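Local coordinates for rhodopsin (Todarodes pacificus, PDB 2Z73), which detects dim light in squid vision, using isomerization of bound 11-cis retinal to switch on G-protein signaling that activates phospholipase C, at residues A[267-272]-A[308-313]; A[39-44]-A[90-95]; A[164-169]-A[205-210]. All coordinates share one frame; numbering follows the deposited sequence.

Interaction 1 (A[267-272]-A[308-313]); sequences VSQFLL and AIHNPM. With TWT (docosane), chain G.
Gln-269 reaches from transmembrane helix 6 across to His-310 and Asn-311 of helix 7, crossing the histidine obliquely and the asparagine at about a right angle, with no flat stacking. Its CG stands anti to the backbone N (chi1 172°) and the chain then bends at chi2, a shape that lays the aliphatic part of the glutamine beside the histidine. CG comes 3.6 Å from His-310 ND1, while CD of the same glutamine sits at the edge of the imidazole, in its plane. The amide and the ring are turned 64° from each other. One face of the imidazole is instead taken by its own chain neighbour, Ile-309 CG1, toward the rim of the ring. The side chain of Asn-311 also touches Asp-80 and Leu-76 of helix 70-87. Beyond it, Pro-312 O lies 3.5 Å from C1 of the bound docosane, whose pocket is shared with Ile-47, Gly-50 and Gly-51 of helix 1. Asn-311 and Pro-312, which follow an irregular piece of backbone, are the opening pair of the NPxxY motif characteristic of rhodopsin-family receptors.

Interaction 2 (A[39-44]-A[90-95]); sequences IFIGIC and PLMTIS
Gly-42 and Thr-93 bring the backbones together here, their CA atoms 5.8 Å apart, where helices 39-44 and 91-95 run roughly antiparallel, with their axes at 156° and a closest approach of 8.4 Å. The first belongs to transmembrane helix 1. The second is the extracellular end of transmembrane helix 2, which resumes after a break that includes Pro-90 with its cis peptide bond. Lacking a side chain, Gly-42 admits the threonine hydroxyl close to its backbone, with OG1 lying 3.5 Å from Gly-42 CA. Ile-41 takes up the rest of the interface. Its CG2 presses on Thr-93 OG1 at 3.1 Å, a tight approach for a methyl group, and also flanks the sulfur of Met-92, which Ile-41 CG1 reaches at 3.9 Å from SD. The methionine chain is extended throughout (chi1 -169°), and the two side chains cross at about a right angle, bringing SD against the isoleucine branches. Met-92 also packs on Met-302 and Tyr-111, and Ile-41 on Lys-305, which joins this pair to helices 3 and 7. No hydrogen bond links the two segments, and Gly-42 N is poorly placed to give one to the threonine. The hydroxyl instead makes weak hydrogen bonds to Gly-88 O, just before its own segment, and to Gly-38 O of helix 1. With one proton for two carbonyls, neither bond is likely to be strong, so the helices probably hold together here mainly through close van der Waals fit, helped by a weak bond from the buried hydroxyl to helix 1.

Interaction 3 (A[164-169]-A[205-210]); sequences VLWAIG and FILGFF. With RET (retinal), chain D.
Trp-166 and Leu-207 each carry CG anti to the carbonyl carbon and beside the backbone N, with chi1 of -59° in the tryptophan and -70° in the leucine, and these torsions set the indole face against Leu-207 CB. The pair joins transmembrane helices 4 and 5 of the seven-helix receptor fold. Leu-207 CB sits over the face of the indole, 3.5 Å from the centroid of the Trp-166 five-membered ring and 16° off its normal, a CH-pi contact. The next carbon, Leu-207 CG, carries the packing on to the six-membered ring, 3.5 Å from Trp-166 CZ2. On the opposite face the ring is backed by Leu-165 CG, so the indole is sandwiched between two leucines, and Trp-162 meets it edge-to-face. An alanine at Trp-166 is likely to strip Leu-207 of the ring surface on which it rests and to open a gap between helices 4 and 5. The next residue, Gly-208, keeps the backbones near, with its CA 6.0 Å from that of Trp-166. The helix widens here into a pi-type turn, in which Phe-210 N bonds to Phe-205 O at 2.8 Å. Two rings of this turn point to retinal rather than to helix 4. Phe-209 turns its face to the C2-C3-C4 edge of the retinal ring, with C3 over its centre and its own CD2 3.7 Å from retinal C2. Phe-205 takes the methyl carbon C16 of retinal over the centre of its own face, with its CD2 3.7 Å from that carbon.

Interaction 1 is the one that touches both others, its centre about 19 Å from each of theirs. Toward interaction 2, Ile-309 CG2 packs 3.3 Å from Cys-44 O; toward interaction 3, Leu-271 CD2 lies 3.6 Å from Phe-209 CE1, and Phe-270 packs on the same ring, so that residues 267-272 abut a side chain that lines the retinal pocket. Interactions 2 and 3 stay apart, with nearest atoms about 15 Å from each other. Residues 205-210 touch the ring end of retinal, whereas interaction 2 only comes near the chromophore: the Met-92 side chain is about 6 Å from it, and Ile-41 touches Lys-305, the chromophore's attachment site.

Interaction 1 (A[267-272]-A[308-313])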
loop_
_atom_site.group_PDB
_atom_site.type_symbol
_atom_site.label_atom_id
_atom_site.label_comp_id
_atom_site.label_asym_id
_atom_site.label_seq_id
_atom_site.Cartn_x
_atom_site.Cartn_y
_atom_site.Cartn_z
ATOM N N VAL A 267 6.914 0.889 -1.360
ATOM C CA VAL A 267 6.418 1.914 -2.276
ATOM C C VAL A 267 6.628 1.383 -3.700
ATOM O O VAL A 267 5.738 1.459 -4.544
ATOM C CB VAL A 267 7.172 3.247 -2.098
ATOM C CG1 VAL A 267 6.949 4.153 -3.298
ATOM C CG2 VAL A 267 6.675 3.952 -0.866
ATOM N N SER A 268 7.807 0.833 -3.950
ATOM C CA SER A 268 8.120 0.297 -5.270
ATOM C C SER A 268 7.131 -0.794 -5.602
ATOM O O SER A 268 6.709 -0.938 -6.746
ATOM C CB SER A 268 9.529 -0.290 -5.287
ATOM O OG SER A 268 10.430 0.548 -4.576
ATOM N N GLN A 269 6.772 -1.566 -4.585
ATOM C CA GLN A 269 5.831 -2.666 -4.745
ATOM C C GLN A 269 4.480 -2.121 -5.211
ATOM O O GLN A 269 3.886 -2.608 -6.184
ATOM C CB GLN A 269 5.698 -3.414 -3.413
ATOM C CG GLN A 269 4.618 -4.465 -3.387
ATOM C CD GLN A 269 3.276 -3.900 -2.981
ATOM O OE1 GLN A 269 3.053 -3.570 -1.819
ATOM N NE2 GLN A 269 2.376 -3.783 -3.939
ATOM N N PHE A 270 4.016 -1.082 -4.524
ATOM C CA PHE A 270 2.748 -0.450 -4.843
ATOM C C PHE A 270 2.727 0.030 -6.285
ATOM O O PHE A 270 1.832 -0.326 -7.054
ATOM C CB PHE A 270 2.506 0.723 -3.892
ATOM C CG PHE A 270 1.167 1.365 -4.059
ATOM C CD1 PHE A 270 0.943 2.298 -5.073
ATOM C CD2 PHE A 270 0.103 0.993 -3.245
ATOM C CE1 PHE A 270 -0.324 2.848 -5.275
ATOM C CE2 PHE A 270 -1.163 1.534 -3.438
ATOM C CZ PHE A 270 -1.379 2.462 -4.456
ATOM N N LEU A 271 3.711 0.851 -6.640
ATOM C CA LEU A 271 3.816 1.390 -7.996
ATOM C C LEU A 271 3.857 0.291 -9.058
ATOM O O LEU A 271 3.066 0.304 -10.009
ATOM C CB LEU A 271 5.063 2.269 -8.113
ATOM C CG LEU A 271 5.047 3.441 -7.132
ATOM C CD1 LEU A 271 6.345 4.210 -7.218
ATOM C CD2 LEU A 271 3.852 4.337 -7.432
ATOM N N LEU A 272 4.775 -0.657 -8.902
ATOM C CA LEU A 272 4.892 -1.759 -9.851
ATOM C C LEU A 272 3.588 -2.525 -9.959
ATOM O O LEU A 272 3.275 -3.078 -11.008
ATOM C CB LEU A 272 5.993 -2.734 -9.419
ATOM C CG LEU A 272 7.434 -2.274 -9.590
ATOM C CD1 LEU A 272 8.356 -3.271 -8.918
ATOM C CD2 LEU A 272 7.758 -2.143 -11.071
ATOM N N ALA A 308 -2.047 -5.314 -2.099
ATOM C CA ALA A 308 -2.349 -5.218 -0.676
ATOM C C ALA A 308 -1.923 -6.416 0.180
ATOM O O ALA A 308 -2.209 -6.447 1.376
ATOM C CB ALA A 308 -3.842 -4.941 -0.479
ATOM N N ILE A 309 -1.241 -7.391 -0.411
ATOM C CA ILE A 309 -0.816 -8.556 0.357
ATOM C C ILE A 309 0.700 -8.677 0.406
ATOM O O ILE A 309 1.222 -9.731 0.780
ATOM C CB ILE A 309 -1.296 -9.867 -0.270
ATOM C CG1 ILE A 309 -0.434 -10.163 -1.504
ATOM C CG2 ILE A 309 -2.786 -9.776 -0.601
ATOM C CD1 ILE A 309 -0.484 -11.577 -1.990
ATOM N N HIS A 310 1.415 -7.619 0.045
ATOM C CA HIS A 310 2.860 -7.722 0.010
ATOM C C HIS A 310 3.663 -7.171 1.171
ATOM O O HIS A 310 4.613 -7.804 1.600
ATOM C CB HIS A 310 3.373 -7.137 -1.303
ATOM C CG HIS A 310 3.023 -7.962 -2.501
ATOM N ND1 HIS A 310 2.565 -7.411 -3.680
ATOM C CD2 HIS A 310 3.059 -9.301 -2.701
ATOM C CE1 HIS A 310 2.331 -8.376 -4.551
ATOM N NE2 HIS A 310 2.623 -9.531 -3.983
ATOM N N ASN A 311 3.294 -6.012 1.688
ATOM C CA ASN A 311 4.046 -5.420 2.779
ATOM C C ASN A 311 4.348 -6.385 3.920
ATOM O O ASN A 311 5.488 -6.492 4.349
ATOM C CB ASN A 311 3.317 -4.184 3.319
ATOM C CG ASN A 311 3.055 -3.151 2.244
ATOM O OD1 ASN A 311 3.574 -3.259 1.134
ATOM N ND2 ASN A 311 2.249 -2.145 2.566
ATOM N N PRO A 312 3.330 -7.092 4.436
ATOM C CA PRO A 312 3.605 -8.024 5.530
ATOM C C PRO A 312 4.746 -8.998 5.209
ATOM O O PRO A 312 5.647 -9.213 6.035
ATOM C CB PRO A 312 2.265 -8.721 5.728
ATOM C CG PRO A 312 1.296 -7.618 5.425
ATOM C CD PRO A 312 1.885 -7.036 4.155
ATOM N N MET A 313 4.726 -9.585 4.019
ATOM C CA MET A 313 5.786 -10.506 3.654
ATOM C C MET A 313 7.120 -9.755 3.523
ATOM O O MET A 313 8.175 -10.271 3.894
ATOM C CB MET A 313 5.438 -11.228 2.352
ATOM C CG MET A 313 4.080 -11.919 2.404
ATOM S SD MET A 313 3.727 -13.054 1.042
ATOM C CE MET A 313 3.029 -11.939 -0.191
HETATM C C1 TWT G . 3.896 -11.625 7.877
HETATM C C2 TWT G . 3.865 -12.947 7.147
HETATM C C3 TWT G . 2.491 -13.106 6.524
HETATM C C4 TWT G . 2.345 -14.427 5.759
HETATM C C5 TWT G . 0.921 -14.415 5.202
HETATM C C6 TWT G . 0.202 -15.740 5.397
HETATM C C7 TWT G . -1.013 -15.467 6.304
HETATM C C8 TWT G . -1.106 -16.570 7.349
HETATM C C9 TWT G . -2.477 -17.269 7.348
HETATM C C10 TWT G . -2.276 -18.494 6.470
HETATM C C11 TWT G . -2.144 -19.843 7.177
HETATM C C12 TWT G . -2.509 -20.762 6.030
HETATM C C13 TWT G . -2.519 -22.270 6.247
HETATM C C14 TWT G . -3.525 -22.619 5.162
HETATM C C15 TWT G . -4.233 -23.960 5.187
HETATM C C16 TWT G . -5.014 -23.836 3.880
HETATM C C17 TWT G . -5.304 -25.090 3.139
HETATM C C18 TWT G . -6.724 -24.817 2.640
HETATM C C19 TWT G . -7.335 -25.939 1.819
HETATM C C20 TWT G . -8.731 -25.438 1.442
HETATM C C21 TWT G . -9.475 -26.465 0.607
HETATM C C22 TWT G . -10.851 -25.896 0.273
#

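Interaction 2 (A[39-44]-A[90-95])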
loop_
_atom_site.group_PDB
_atom_site.type_symbol
_atom_site.label_atom_id
_atom_site.label_comp_id
_atom_site.label_asym_id
_atom_site.label_seq_id
_atom_site.Cartn_x
_atom_site.Cartn_y
_atom_site.Cartn_z
ATOM N N ILE A 39 -10.056 -18.299 -7.529
ATOM C CA ILE A 39 -9.092 -18.930 -6.648
ATOM C C ILE A 39 -7.985 -17.939 -6.359
ATOM O O ILE A 39 -7.538 -17.796 -5.227
ATOM C CB ILE A 39 -8.493 -20.185 -7.298
ATOM C CG1 ILE A 39 -9.571 -21.271 -7.383
ATOM C CG2 ILE A 39 -7.256 -20.642 -6.522
ATOM C CD1 ILE A 39 -9.167 -22.495 -8.173
ATOM N N PHE A 40 -7.553 -17.242 -7.396
ATOM C CA PHE A 40 -6.479 -16.274 -7.251
ATOM C C PHE A 40 -6.785 -15.206 -6.205
ATOM O O PHE A 40 -6.078 -15.089 -5.192
ATOM C CB PHE A 40 -6.191 -15.588 -8.586
ATOM C CG PHE A 40 -5.067 -14.609 -8.515
ATOM C CD1 PHE A 40 -3.757 -15.049 -8.592
ATOM C CD2 PHE A 40 -5.320 -13.259 -8.309
ATOM C CE1 PHE A 40 -2.707 -14.155 -8.461
ATOM C CE2 PHE A 40 -4.281 -12.355 -8.176
ATOM C CZ PHE A 40 -2.971 -12.803 -8.251
ATOM N N ILE A 41 -7.835 -14.424 -6.459
ATOM C CA ILE A 41 -8.211 -13.348 -5.551
ATOM C C ILE A 41 -8.568 -13.859 -4.151
ATOM O O ILE A 41 -8.379 -13.150 -3.165
ATOM C CB ILE A 41 -9.371 -12.514 -6.138
ATOM C CG1 ILE A 41 -9.375 -11.126 -5.502
ATOM C CG2 ILE A 41 -10.691 -13.211 -5.913
ATOM C CD1 ILE A 41 -8.034 -10.367 -5.656
ATOM N N GLY A 42 -9.071 -15.093 -4.080
ATOM C CA GLY A 42 -9.415 -15.692 -2.806
ATOM C C GLY A 42 -8.160 -15.894 -1.978
ATOM O O GLY A 42 -8.157 -15.706 -0.757
ATOM N N ILE A 43 -7.074 -16.266 -2.643
ATOM C CA ILE A 43 -5.810 -16.479 -1.962
ATOM C C ILE A 43 -5.179 -15.133 -1.578
ATOM O O ILE A 43 -4.330 -15.072 -0.691
ATOM C CB ILE A 43 -4.851 -17.330 -2.843
ATOM C CG1 ILE A 43 -5.428 -18.741 -2.977
ATOM C CG2 ILE A 43 -3.446 -17.373 -2.236
ATOM C CD1 ILE A 43 -4.488 -19.770 -3.616
ATOM N N CYS A 44 -5.587 -14.050 -2.231
ATOM C CA CYS A 44 -5.063 -12.745 -1.852
ATOM C C CYS A 44 -5.829 -12.357 -0.596
ATOM O O CYS A 44 -5.317 -11.655 0.275
ATOM C CB CYS A 44 -5.291 -11.700 -2.954
ATOM S SG CYS A 44 -4.219 -11.886 -4.410
ATOM N N PRO A 90 -15.995 -12.670 -0.081
ATOM C CA PRO A 90 -16.683 -13.458 -1.105
ATOM C C PRO A 90 -17.201 -12.708 -2.338
ATOM O O PRO A 90 -17.614 -13.335 -3.312
ATOM C CB PRO A 90 -17.845 -14.043 -0.326
ATOM C CG PRO A 90 -18.291 -12.839 0.441
ATOM C CD PRO A 90 -16.959 -12.252 0.956
ATOM N N LEU A 91 -17.201 -11.381 -2.304
ATOM C CA LEU A 91 -17.731 -10.613 -3.426
ATOM C C LEU A 91 -17.176 -10.981 -4.812
ATOM O O LEU A 91 -17.944 -11.160 -5.762
ATOM C CB LEU A 91 -17.564 -9.110 -3.151
ATOM C CG LEU A 91 -18.357 -8.596 -1.932
ATOM C CD1 LEU A 91 -18.077 -7.127 -1.668
ATOM C CD2 LEU A 91 -19.832 -8.819 -2.164
ATOM N N MET A 92 -15.859 -11.106 -4.952
ATOM C CA MET A 92 -15.324 -11.445 -6.267
ATOM C C MET A 92 -15.235 -12.946 -6.466
ATOM O O MET A 92 -15.767 -13.487 -7.434
ATOM C CB MET A 92 -13.948 -10.814 -6.494
ATOM C CG MET A 92 -13.491 -10.924 -7.952
ATOM S SD MET A 92 -11.864 -10.224 -8.353
ATOM C CE MET A 92 -11.752 -10.676 -10.039
ATOM N N THR A 93 -14.563 -13.620 -5.545
ATOM C CA THR A 93 -14.401 -15.058 -5.629
ATOM C C THR A 93 -15.711 -15.773 -5.935
ATOM O O THR A 93 -15.760 -16.609 -6.835
ATOM C CB THR A 93 -13.800 -15.608 -4.331
ATOM O OG1 THR A 93 -12.565 -14.932 -4.077
ATOM C CG2 THR A 93 -13.547 -17.119 -4.432
ATOM N N ILE A 94 -16.770 -15.451 -5.194
ATOM C CA ILE A 94 -18.059 -16.094 -5.421
ATOM C C ILE A 94 -18.595 -15.711 -6.798
ATOM O O ILE A 94 -19.159 -16.542 -7.500
ATOM C CB ILE A 94 -19.082 -15.714 -4.320
ATOM C CG1 ILE A 94 -18.690 -16.385 -3.005
ATOM C CG2 ILE A 94 -20.490 -16.147 -4.706
ATOM C CD1 ILE A 94 -18.647 -17.887 -3.075
ATOM N N SER A 95 -18.400 -14.451 -7.181
ATOM C CA SER A 95 -18.856 -13.975 -8.474
ATOM C C SER A 95 -18.202 -14.757 -9.594
ATOM O O SER A 95 -18.860 -15.140 -10.564
ATOM C CB SER A 95 -18.549 -12.491 -8.641
ATOM O OG SER A 95 -19.534 -11.717 -7.994
#

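Interaction 3 (A[164-169]-A[205-210])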
loop_
_atom_site.group_PDB
_atom_site.type_symbol
_atom_site.label_atom_id
_atom_site.label_comp_id
_atom_site.label_asym_id
_atom_site.label_seq_id
_atom_site.Cartn_x
_atom_site.Cartn_y
_atom_site.Cartn_z
ATOM N N VAL A 164 -10.855 9.210 1.374
ATOM C CA VAL A 164 -12.281 9.170 1.140
ATOM C C VAL A 164 -12.650 10.196 0.079
ATOM O O VAL A 164 -13.405 9.894 -0.850
ATOM C CB VAL A 164 -13.066 9.469 2.425
ATOM C CG1 VAL A 164 -14.564 9.317 2.172
ATOM C CG2 VAL A 164 -12.604 8.538 3.525
ATOM N N LEU A 165 -12.096 11.399 0.214
ATOM C CA LEU A 165 -12.365 12.490 -0.714
ATOM C C LEU A 165 -12.195 12.175 -2.195
ATOM O O LEU A 165 -13.069 12.480 -3.011
ATOM C CB LEU A 165 -11.486 13.693 -0.373
ATOM C CG LEU A 165 -11.519 14.839 -1.386
ATOM C CD1 LEU A 165 -12.945 15.363 -1.546
ATOM C CD2 LEU A 165 -10.591 15.933 -0.919
ATOM N N TRP A 166 -11.073 11.569 -2.555
ATOM C CA TRP A 166 -10.821 11.270 -3.954
ATOM C C TRP A 166 -11.419 9.971 -4.458
ATOM O O TRP A 166 -11.293 9.646 -5.637
ATOM C CB TRP A 166 -9.314 11.306 -4.223
ATOM C CG TRP A 166 -8.741 12.642 -3.902
ATOM C CD1 TRP A 166 -7.708 12.907 -3.056
ATOM C CD2 TRP A 166 -9.228 13.910 -4.355
ATOM N NE1 TRP A 166 -7.522 14.264 -2.944
ATOM C CE2 TRP A 166 -8.443 14.904 -3.732
ATOM C CE3 TRP A 166 -10.255 14.305 -5.226
ATOM C CZ2 TRP A 166 -8.650 16.275 -3.951
ATOM C CZ3 TRP A 166 -10.463 15.670 -5.446
ATOM C CH2 TRP A 166 -9.662 16.637 -4.808
ATOM N N ALA A 167 -12.081 9.232 -3.577
ATOM C CA ALA A 167 -12.691 7.974 -3.979
ATOM C C ALA A 167 -14.206 8.042 -3.918
ATOM O O ALA A 167 -14.893 7.216 -4.523
ATOM C CB ALA A 167 -12.192 6.844 -3.095
ATOM N N ILE A 168 -14.732 9.038 -3.215
ATOM C CA ILE A 168 -16.175 9.145 -3.072
ATOM C C ILE A 168 -16.906 9.807 -4.237
ATOM O O ILE A 168 -18.137 9.762 -4.306
ATOM C CB ILE A 168 -16.542 9.867 -1.759
ATOM C CG1 ILE A 168 -17.958 9.470 -1.343
ATOM C CG2 ILE A 168 -16.408 11.378 -1.921
ATOM C CD1 ILE A 168 -18.244 9.695 0.134
ATOM N N GLY A 169 -16.156 10.407 -5.157
ATOM C CA GLY A 169 -16.774 11.065 -6.291
ATOM C C GLY A 169 -17.863 10.230 -6.936
ATOM O O GLY A 169 -19.032 10.609 -6.909
ATOM N N PHE A 205 -6.236 10.185 -10.667
ATOM C CA PHE A 205 -4.846 10.036 -11.065
ATOM C C PHE A 205 -3.919 11.114 -10.518
ATOM O O PHE A 205 -2.846 10.821 -10.003
ATOM C CB PHE A 205 -4.760 10.025 -12.586
ATOM C CG PHE A 205 -4.964 8.670 -13.190
ATOM C CD1 PHE A 205 -3.887 7.822 -13.394
ATOM C CD2 PHE A 205 -6.227 8.232 -13.533
ATOM C CE1 PHE A 205 -4.066 6.556 -13.930
ATOM C CE2 PHE A 205 -6.413 6.972 -14.068
ATOM C CZ PHE A 205 -5.325 6.130 -14.267
ATOM N N ILE A 206 -4.328 12.368 -10.630
ATOM C CA ILE A 206 -3.492 13.465 -10.163
ATOM C C ILE A 206 -3.524 13.658 -8.646
ATOM O O ILE A 206 -2.477 13.671 -8.000
ATOM C CB ILE A 206 -3.882 14.769 -10.895
ATOM C CG1 ILE A 206 -3.710 14.556 -12.400
ATOM C CG2 ILE A 206 -2.995 15.912 -10.453
ATOM C CD1 ILE A 206 -4.417 15.572 -13.265
ATOM N N LEU A 207 -4.715 13.792 -8.070
ATOM C CA LEU A 207 -4.814 13.987 -6.625
ATOM C C LEU A 207 -4.582 12.710 -5.820
ATOM O O LEU A 207 -3.841 12.703 -4.842
ATOM C CB LEU A 207 -6.172 14.581 -6.250
ATOM C CG LEU A 207 -6.433 16.039 -6.642
ATOM C CD1 LEU A 207 -5.269 16.908 -6.177
ATOM C CD2 LEU A 207 -6.614 16.145 -8.146
ATOM N N GLY A 208 -5.218 11.625 -6.235
ATOM C CA GLY A 208 -5.066 10.378 -5.519
ATOM C C GLY A 208 -3.746 9.664 -5.717
ATOM O O GLY A 208 -3.179 9.135 -4.763
ATOM N N PHE A 209 -3.244 9.651 -6.946
ATOM C CA PHE A 209 -2.002 8.956 -7.256
ATOM C C PHE A 209 -0.750 9.840 -7.321
ATOM O O PHE A 209 0.110 9.763 -6.439
ATOM C CB PHE A 209 -2.191 8.188 -8.566
ATOM C CG PHE A 209 -1.097 7.203 -8.867
ATOM C CD1 PHE A 209 -0.443 6.524 -7.841
ATOM C CD2 PHE A 209 -0.756 6.910 -10.184
ATOM C CE1 PHE A 209 0.532 5.568 -8.129
ATOM C CE2 PHE A 209 0.216 5.958 -10.479
ATOM C CZ PHE A 209 0.859 5.286 -9.449
ATOM N N PHE A 210 -0.638 10.675 -8.351
ATOM C CA PHE A 210 0.532 11.540 -8.495
ATOM C C PHE A 210 0.837 12.348 -7.239
ATOM O O PHE A 210 1.995 12.564 -6.893
ATOM C CB PHE A 210 0.350 12.501 -9.676
ATOM C CG PHE A 210 0.113 11.808 -10.991
ATOM C CD1 PHE A 210 0.842 10.671 -11.333
ATOM C CD2 PHE A 210 -0.816 12.305 -11.899
ATOM C CE1 PHE A 210 0.648 10.042 -12.558
ATOM C CE2 PHE A 210 -1.015 11.683 -13.128
ATOM C CZ PHE A 210 -0.279 10.548 -13.457
HETATM C C1 RET D . -5.352 4.780 -10.117
HETATM C C2 RET D . -3.813 4.832 -10.337
HETATM C C3 RET D . -2.993 3.885 -9.477
HETATM C C4 RET D . -3.338 3.990 -7.982
HETATM C C5 RET D . -4.843 3.965 -7.715
HETATM C C6 RET D . -5.772 4.313 -8.664
HETATM C C7 RET D . -7.269 4.271 -8.392
HETATM C C8 RET D . -8.023 3.095 -8.253
HETATM C C9 RET D . -9.436 2.863 -7.924
HETATM C C10 RET D . -9.754 1.564 -7.866
HETATM C C11 RET D . -10.990 0.897 -7.518
HETATM C C12 RET D . -11.240 -0.447 -7.483
HETATM C C13 RET D . -10.468 -1.688 -7.880
HETATM C C14 RET D . -10.987 -2.927 -7.623
HETATM C C15 RET D . -10.311 -4.176 -7.992
HETATM C C16 RET D . -5.948 6.151 -10.433
HETATM C C17 RET D . -5.899 3.817 -11.221
HETATM C C18 RET D . -5.107 3.509 -6.304
HETATM C C19 RET D . -10.368 4.027 -7.647
HETATM C C20 RET D . -9.105 -1.468 -8.574
#